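Long-range contacts in PduO-type ATP--cob(I)alamin adenosyltransferase (PDB 1WOZ), which probably transfers the adenosyl group of ATP to cob(I)alamin, acting as a corrinoid adenosyltransferase: residues F37-W47 / E109-T117; R93-I104 / E168-W177. All blocks are in the same frame, centred on the assembly; numbering follows the deposited sequence.

Contact 1 (F37-W47 / E109-T117); sequences FIGFAISKIPW and EEASVLHVT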
# COMPACT_ATOMS: atom_id res chain seq x y z
N PHE A 37 4.54 3.88 -5.71
CA PHE A 37 4.23 4.84 -4.64
C PHE A 37 5.07 6.12 -4.82
O PHE A 37 4.60 7.24 -4.54
CB PHE A 37 4.49 4.23 -3.25
CG PHE A 37 3.32 3.42 -2.71
CD1 PHE A 37 2.21 4.06 -2.16
CD2 PHE A 37 3.31 2.03 -2.82
CE1 PHE A 37 1.09 3.32 -1.73
CE2 PHE A 37 2.20 1.27 -2.40
CZ PHE A 37 1.08 1.91 -1.85
N ILE A 38 6.31 5.98 -5.27
CA ILE A 38 7.13 7.17 -5.48
C ILE A 38 6.49 8.04 -6.58
O ILE A 38 6.43 9.26 -6.45
CB ILE A 38 8.58 6.81 -5.88
CG1 ILE A 38 9.34 6.34 -4.63
CG2 ILE A 38 9.30 8.05 -6.44
CD1 ILE A 38 10.68 5.65 -4.92
N GLY A 39 6.00 7.39 -7.64
CA GLY A 39 5.34 8.12 -8.71
C GLY A 39 4.14 8.86 -8.14
O GLY A 39 3.88 10.00 -8.53
N PHE A 40 3.42 8.22 -7.22
CA PHE A 40 2.24 8.86 -6.59
C PHE A 40 2.70 10.06 -5.73
O PHE A 40 2.13 11.15 -5.80
CB PHE A 40 1.46 7.81 -5.76
CG PHE A 40 0.23 8.37 -5.05
CD1 PHE A 40 0.04 8.14 -3.69
CD2 PHE A 40 -0.74 9.08 -5.75
CE1 PHE A 40 -1.10 8.62 -3.02
CE2 PHE A 40 -1.89 9.57 -5.09
CZ PHE A 40 -2.07 9.33 -3.73
N ALA A 41 3.76 9.88 -4.94
CA ALA A 41 4.26 11.00 -4.12
C ALA A 41 4.65 12.20 -5.01
O ALA A 41 4.34 13.37 -4.70
CB ALA A 41 5.46 10.56 -3.35
N ILE A 42 5.34 11.91 -6.12
CA ILE A 42 5.72 12.98 -7.04
C ILE A 42 4.48 13.72 -7.55
O ILE A 42 4.47 14.96 -7.59
CB ILE A 42 6.52 12.41 -8.26
CG1 ILE A 42 7.88 11.91 -7.79
CG2 ILE A 42 6.67 13.51 -9.37
CD1 ILE A 42 8.63 11.05 -8.83
N SER A 43 3.43 13.00 -7.93
CA SER A 43 2.23 13.66 -8.42
C SER A 43 1.54 14.54 -7.36
O SER A 43 0.76 15.43 -7.69
CB SER A 43 1.21 12.64 -8.96
OG SER A 43 0.50 11.99 -7.90
N LYS A 44 1.83 14.30 -6.09
CA LYS A 44 1.18 15.05 -5.00
C LYS A 44 2.05 16.15 -4.38
O LYS A 44 1.60 16.89 -3.52
CB LYS A 44 0.77 14.08 -3.87
CG LYS A 44 -0.17 12.96 -4.27
CD LYS A 44 -1.54 13.49 -4.59
CE LYS A 44 -2.23 14.06 -3.35
NZ LYS A 44 -3.60 14.58 -3.67
N ILE A 45 3.29 16.24 -4.82
CA ILE A 45 4.25 17.21 -4.28
C ILE A 45 4.48 18.33 -5.29
O ILE A 45 4.84 18.08 -6.45
CB ILE A 45 5.60 16.47 -3.98
CG1 ILE A 45 5.43 15.58 -2.74
CG2 ILE A 45 6.73 17.45 -3.77
CD1 ILE A 45 6.60 14.58 -2.60
N PRO A 46 4.30 19.59 -4.87
CA PRO A 46 4.49 20.71 -5.79
C PRO A 46 5.91 21.27 -5.90
O PRO A 46 6.20 22.08 -6.77
CB PRO A 46 3.54 21.76 -5.21
CG PRO A 46 3.76 21.57 -3.71
CD PRO A 46 3.75 20.04 -3.57
N TRP A 47 6.81 20.83 -5.04
CA TRP A 47 8.15 21.40 -5.04
C TRP A 47 9.08 20.74 -6.04
O TRP A 47 9.27 19.52 -6.04
CB TRP A 47 8.73 21.33 -3.63
CG TRP A 47 7.77 21.90 -2.62
CD1 TRP A 47 7.37 23.21 -2.49
CD2 TRP A 47 7.06 21.17 -1.62
NE1 TRP A 47 6.45 23.33 -1.48
CE2 TRP A 47 6.24 22.10 -0.92
CE3 TRP A 47 7.03 19.83 -1.24
CZ2 TRP A 47 5.39 21.72 0.12
CZ3 TRP A 47 6.18 19.44 -0.19
CH2 TRP A 47 5.38 20.39 0.47
N GLU A 109 -0.59 16.58 3.48
CA GLU A 109 -0.81 15.42 2.61
C GLU A 109 0.52 15.06 1.94
O GLU A 109 0.79 13.88 1.71
CB GLU A 109 -1.90 15.74 1.56
CG GLU A 109 -2.31 14.51 0.73
CD GLU A 109 -3.48 14.78 -0.20
OE1 GLU A 109 -3.82 13.87 -0.98
OE2 GLU A 109 -4.06 15.89 -0.13
N GLU A 110 1.35 16.06 1.64
CA GLU A 110 2.65 15.81 1.02
C GLU A 110 3.56 14.97 1.94
O GLU A 110 4.13 13.95 1.51
CB GLU A 110 3.37 17.12 0.67
CG GLU A 110 2.70 17.91 -0.43
CD GLU A 110 1.61 18.85 0.06
OE1 GLU A 110 1.26 18.81 1.26
OE2 GLU A 110 1.10 19.63 -0.77
N ALA A 111 3.69 15.39 3.19
CA ALA A 111 4.51 14.62 4.13
C ALA A 111 3.88 13.24 4.36
O ALA A 111 4.59 12.24 4.51
CB ALA A 111 4.63 15.36 5.46
N SER A 112 2.55 13.17 4.39
CA SER A 112 1.89 11.89 4.64
C SER A 112 2.16 10.89 3.53
O SER A 112 2.44 9.73 3.81
CB SER A 112 0.37 12.07 4.81
OG SER A 112 0.08 12.86 5.95
N VAL A 113 2.09 11.33 2.27
CA VAL A 113 2.35 10.40 1.19
C VAL A 113 3.82 9.99 1.17
O VAL A 113 4.15 8.85 0.80
CB VAL A 113 1.92 10.97 -0.18
CG1 VAL A 113 2.12 9.90 -1.27
CG2 VAL A 113 0.44 11.32 -0.13
N LEU A 114 4.70 10.90 1.58
CA LEU A 114 6.14 10.59 1.66
C LEU A 114 6.39 9.54 2.75
O LEU A 114 7.24 8.65 2.56
CB LEU A 114 6.96 11.86 1.95
CG LEU A 114 7.08 12.74 0.67
CD1 LEU A 114 7.51 14.16 1.05
CD2 LEU A 114 8.09 12.13 -0.32
N HIS A 115 5.68 9.64 3.87
CA HIS A 115 5.83 8.65 4.94
C HIS A 115 5.30 7.28 4.50
O HIS A 115 5.85 6.24 4.87
CB HIS A 115 5.11 9.10 6.21
CG HIS A 115 5.91 10.03 7.05
ND1 HIS A 115 7.13 9.67 7.59
CD2 HIS A 115 5.69 11.32 7.43
CE1 HIS A 115 7.63 10.70 8.26
NE2 HIS A 115 6.78 11.71 8.18
N VAL A 116 4.20 7.28 3.75
CA VAL A 116 3.69 6.00 3.27
C VAL A 116 4.75 5.37 2.35
O VAL A 116 5.06 4.17 2.45
CB VAL A 116 2.38 6.18 2.46
CG1 VAL A 116 2.09 4.91 1.65
CG2 VAL A 116 1.21 6.50 3.40
N THR A 117 5.30 6.19 1.47
CA THR A 117 6.32 5.73 0.53
C THR A 117 7.54 5.23 1.31
O THR A 117 8.12 4.19 0.99
CB THR A 117 6.67 6.89 -0.43
OG1 THR A 117 5.47 7.31 -1.08
CG2 THR A 117 7.67 6.45 -1.51
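Val113 packs against Ala41 where two antiparallel helices of the adenosyltransferase bundle meet, their local axes 9.3 Å apart at 171°. Its CG1 lies anti to the backbone N (chi1 -176°), which carries that methyl to 3.7 Å from Ala41 CA and 3.6 Å from Phe40 CD1. Toward one end, Ile45 CD1 meets Leu114 CD2 at 3.7 Å; toward the other, Thr117 CG2 presses on Ile38 CG1 at 3.5 Å. The Thr117 hydroxyl donates within its own helix, to Val113 O, from the face of that carbonyl opposite Thr117 N. Farther out, Trp47 lays CZ3 3.7 Å from Glu110 CB, and the Glu110 carboxylate pairs with Arg164. At the polar edge the bent Lys44 chain brings NZ to Glu109 OE1, a weak bond within a salt bridge whose geometry is less sure. Lys44 also pairs with Glu109 of the second subunit, and Glu109 with Lys44 of the third, so an alanine at Glu109 would probably leave Lys44 of its own chain and Lys44 of the third subunit short of a counter-charge. Helix 48-69 covers Ile38, helix 140-163 covers Leu114, and neighbouring subunits pack on Phe37, Phe40, Val113 and Val116.

Contact 2 (R93-I104 / E168-W177); sequences RKESGPVKLFVI and EKIYDIGKFW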
# COMPACT_ATOMS: atom_id res chain seq x y z
N ARG A 93 17.64 18.03 5.56
CA ARG A 93 17.72 18.17 7.00
C ARG A 93 18.24 19.56 7.37
O ARG A 93 17.87 20.11 8.40
CB ARG A 93 18.62 17.07 7.57
CG ARG A 93 19.08 17.33 8.99
CD ARG A 93 17.94 17.29 10.04
NE ARG A 93 18.53 17.47 11.36
CZ ARG A 93 19.16 18.58 11.75
NH1 ARG A 93 19.26 19.62 10.93
NH2 ARG A 93 19.75 18.64 12.94
N LYS A 94 19.11 20.12 6.53
CA LYS A 94 19.61 21.48 6.81
C LYS A 94 18.43 22.44 6.77
O LYS A 94 18.36 23.39 7.56
CB LYS A 94 20.66 21.94 5.78
CG LYS A 94 22.06 21.37 5.99
CD LYS A 94 23.02 21.85 4.88
CE LYS A 94 24.49 21.73 5.29
NZ LYS A 94 24.81 20.43 5.95
N GLU A 95 17.48 22.19 5.87
CA GLU A 95 16.32 23.07 5.77
C GLU A 95 15.32 22.86 6.90
O GLU A 95 14.78 23.82 7.43
CB GLU A 95 15.59 22.89 4.43
CG GLU A 95 14.45 23.92 4.21
CD GLU A 95 13.70 23.73 2.89
OE1 GLU A 95 14.29 23.21 1.91
OE2 GLU A 95 12.53 24.13 2.84
N SER A 96 15.05 21.60 7.25
CA SER A 96 14.07 21.35 8.30
C SER A 96 14.61 21.63 9.68
O SER A 96 13.85 21.96 10.59
CB SER A 96 13.58 19.88 8.25
OG SER A 96 14.61 19.00 8.65
N GLY A 97 15.92 21.53 9.85
CA GLY A 97 16.46 21.73 11.18
C GLY A 97 16.28 20.43 11.96
O GLY A 97 15.73 19.45 11.43
N PRO A 98 16.70 20.39 13.23
CA PRO A 98 16.56 19.18 14.05
C PRO A 98 15.12 18.82 14.40
O PRO A 98 14.27 19.68 14.59
CB PRO A 98 17.39 19.50 15.30
CG PRO A 98 17.18 21.00 15.46
CD PRO A 98 17.33 21.49 14.00
N VAL A 99 14.86 17.52 14.50
CA VAL A 99 13.53 17.05 14.86
C VAL A 99 13.66 15.99 15.96
O VAL A 99 14.59 15.18 15.95
CB VAL A 99 12.78 16.43 13.63
CG1 VAL A 99 13.45 15.09 13.19
CG2 VAL A 99 11.32 16.19 13.97
N LYS A 100 12.74 16.03 16.93
CA LYS A 100 12.71 15.05 18.00
C LYS A 100 12.22 13.72 17.41
O LYS A 100 11.43 13.71 16.45
CB LYS A 100 11.69 15.45 19.07
CG LYS A 100 12.08 16.66 19.93
CD LYS A 100 10.90 16.99 20.86
CE LYS A 100 11.35 17.66 22.15
NZ LYS A 100 12.07 18.91 21.85
N LEU A 101 12.68 12.61 17.99
CA LEU A 101 12.28 11.27 17.57
C LEU A 101 11.43 10.67 18.71
O LEU A 101 11.65 11.00 19.88
CB LEU A 101 13.54 10.42 17.33
CG LEU A 101 14.47 11.03 16.26
CD1 LEU A 101 15.76 10.20 16.16
CD2 LEU A 101 13.73 11.07 14.90
N PHE A 102 10.43 9.84 18.39
CA PHE A 102 10.08 9.44 17.03
C PHE A 102 9.07 10.40 16.42
O PHE A 102 8.25 10.96 17.13
CB PHE A 102 9.40 8.06 17.03
CG PHE A 102 10.29 6.94 17.39
CD1 PHE A 102 9.92 6.05 18.40
CD2 PHE A 102 11.48 6.73 16.71
CE1 PHE A 102 10.74 4.97 18.72
CE2 PHE A 102 12.30 5.64 17.03
CZ PHE A 102 11.93 4.77 18.04
N VAL A 103 9.12 10.55 15.10
CA VAL A 103 8.16 11.37 14.40
C VAL A 103 6.96 10.46 14.08
O VAL A 103 7.13 9.35 13.57
CB VAL A 103 8.76 11.92 13.07
CG1 VAL A 103 7.64 12.44 12.15
CG2 VAL A 103 9.74 13.05 13.40
N ILE A 104 5.75 10.92 14.42
CA ILE A 104 4.53 10.16 14.13
C ILE A 104 4.23 10.51 12.67
O ILE A 104 4.00 11.68 12.34
CB ILE A 104 3.37 10.60 15.04
CG1 ILE A 104 3.72 10.23 16.50
CG2 ILE A 104 2.05 9.93 14.58
CD1 ILE A 104 2.68 10.68 17.56
N GLU A 168 5.39 18.84 13.47
CA GLU A 168 5.56 17.40 13.56
C GLU A 168 4.92 16.90 14.85
O GLU A 168 4.99 17.58 15.89
CB GLU A 168 7.05 17.05 13.61
CG GLU A 168 7.85 17.46 12.39
CD GLU A 168 7.36 16.77 11.13
OE1 GLU A 168 6.79 15.67 11.25
OE2 GLU A 168 7.57 17.32 10.03
N LYS A 169 4.29 15.74 14.78
CA LYS A 169 3.70 15.11 15.96
C LYS A 169 4.81 14.16 16.42
O LYS A 169 5.38 13.46 15.61
CB LYS A 169 2.47 14.28 15.59
CG LYS A 169 1.44 15.03 14.76
CD LYS A 169 0.63 16.00 15.57
CE LYS A 169 -0.54 16.56 14.74
NZ LYS A 169 -1.48 17.32 15.59
N ILE A 170 5.09 14.13 17.72
CA ILE A 170 6.16 13.32 18.28
C ILE A 170 5.73 12.29 19.35
O ILE A 170 4.88 12.59 20.21
CB ILE A 170 7.23 14.25 18.97
CG1 ILE A 170 7.55 15.47 18.09
CG2 ILE A 170 8.51 13.44 19.31
CD1 ILE A 170 8.22 15.17 16.75
N TYR A 171 6.30 11.10 19.28
CA TYR A 171 6.10 10.06 20.29
C TYR A 171 7.54 10.04 20.80
O TYR A 171 8.40 9.30 20.31
CB TYR A 171 5.76 8.71 19.67
CG TYR A 171 5.56 7.66 20.74
CD1 TYR A 171 4.33 7.54 21.40
CD2 TYR A 171 6.60 6.80 21.11
CE1 TYR A 171 4.14 6.59 22.40
CE2 TYR A 171 6.42 5.84 22.12
CZ TYR A 171 5.19 5.74 22.75
OH TYR A 171 4.99 4.76 23.69
N ASP A 172 7.78 10.91 21.77
CA ASP A 172 9.09 11.17 22.32
C ASP A 172 9.89 10.07 23.00
O ASP A 172 9.50 9.58 24.07
CB ASP A 172 8.97 12.36 23.27
CG ASP A 172 10.20 13.21 23.27
OD1 ASP A 172 11.31 12.63 23.32
OD2 ASP A 172 10.06 14.46 23.21
N ILE A 173 11.02 9.72 22.41
CA ILE A 173 11.89 8.68 22.98
C ILE A 173 13.17 9.28 23.56
O ILE A 173 14.08 8.56 23.95
CB ILE A 173 12.26 7.60 21.95
CG1 ILE A 173 12.99 8.24 20.75
CG2 ILE A 173 11.03 6.85 21.52
CD1 ILE A 173 13.72 7.27 19.89
N GLY A 174 13.25 10.61 23.58
CA GLY A 174 14.40 11.27 24.16
C GLY A 174 15.60 11.58 23.29
O GLY A 174 16.61 12.08 23.79
N LYS A 175 15.50 11.29 22.00
CA LYS A 175 16.61 11.56 21.08
C LYS A 175 16.12 12.50 19.98
O LYS A 175 14.92 12.62 19.76
CB LYS A 175 17.05 10.25 20.41
CG LYS A 175 17.60 9.19 21.38
CD LYS A 175 18.97 9.60 21.88
CE LYS A 175 19.94 9.78 20.69
NZ LYS A 175 21.30 10.14 21.13
N PHE A 176 17.04 13.18 19.30
CA PHE A 176 16.64 14.03 18.18
C PHE A 176 17.60 13.80 17.02
O PHE A 176 18.72 13.31 17.20
CB PHE A 176 16.57 15.53 18.59
CG PHE A 176 17.93 16.17 18.83
CD1 PHE A 176 18.68 16.66 17.76
CD2 PHE A 176 18.44 16.29 20.13
CE1 PHE A 176 19.94 17.26 17.97
CE2 PHE A 176 19.68 16.89 20.35
CZ PHE A 176 20.44 17.38 19.27
N TRP A 177 17.16 14.14 15.81
CA TRP A 177 17.99 13.95 14.65
C TRP A 177 18.18 15.27 13.91
O TRP A 177 17.15 15.90 13.58
CB TRP A 177 17.37 12.93 13.70
CG TRP A 177 18.17 12.79 12.45
CD1 TRP A 177 19.50 12.46 12.36
CD2 TRP A 177 17.73 13.01 11.10
NE1 TRP A 177 19.91 12.46 11.04
CE2 TRP A 177 18.84 12.80 10.25
CE3 TRP A 177 16.50 13.37 10.53
CZ2 TRP A 177 18.76 12.93 8.86
CZ3 TRP A 177 16.41 13.51 9.15
CH2 TRP A 177 17.54 13.29 8.33
OXT TRP A 177 19.34 15.66 13.68
O HOH W 1 4.41 14.43 12.35
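Phe102 and Tyr171 exchange backbone hydrogen bonds beside the small two-stranded antiparallel sheet of 103-104 with 169-173, a pairing carried on irregularly to the C-terminus that ties the tail to the chain leaving helix 79-96. Phe102 N reaches Tyr171 O from above the carbonyl plane, next to the cis peptide preceding Phe102. Ile104 N to Lys169 O (2.8 Å) extends the pairing on one side; on the other, Leu101 takes Ile173 N and gives to Lys175 O, bridging the corner at Gly174, and Val99 exchanges bonds with Trp177 (Trp177 N to Val99 O, 2.8 Å). An Asx turn from Asp172 OD1 to Gly174 N shapes that corner. One water joins Ile104 O, Lys169 N and Glu168 OE1; Tyr171 OH bonds Glu66 of the third subunit. Among apolar contacts, Ile173 CD1 sits over one face of the Phe102 ring, 3.7 Å from its centroid; the Phe102 side chain lies about 4 Å from a bound polypropylene glycol. The ionic grip is a salt bridge: Arg93 NE, weakly, and NH2 each reach Trp177 OXT at 3.1 Å, OXT lying near the guanidinium plane at NH2. Bent at chi2 (67°), Arg93 also sets CD over the Trp177 six-membered ring, 4.2 Å from its centroid.

Contact 1 is largely buried, its centre about 11 Å from the centre of the chain, and joins two long helices mainly through side chains, with no backbone hydrogen bond between them; contact 2 lies at the surface, its centre about 18 Å from it, and combines backbone hydrogen bonds between mostly extended segments with side-chain packing. Their charges differ too: contact 1 has lysine-glutamate pairs repeated between subunits, whereas contact 2 fixes the chain's own terminal carboxylate. Both reach the third subunit. Their centres are about 20 Å apart, yet they meet where His115 NE2 packs on Val103 CG1 at 4.1 Å, strand 103-104 leading into helix 109-134. Helix 140-163 touches both.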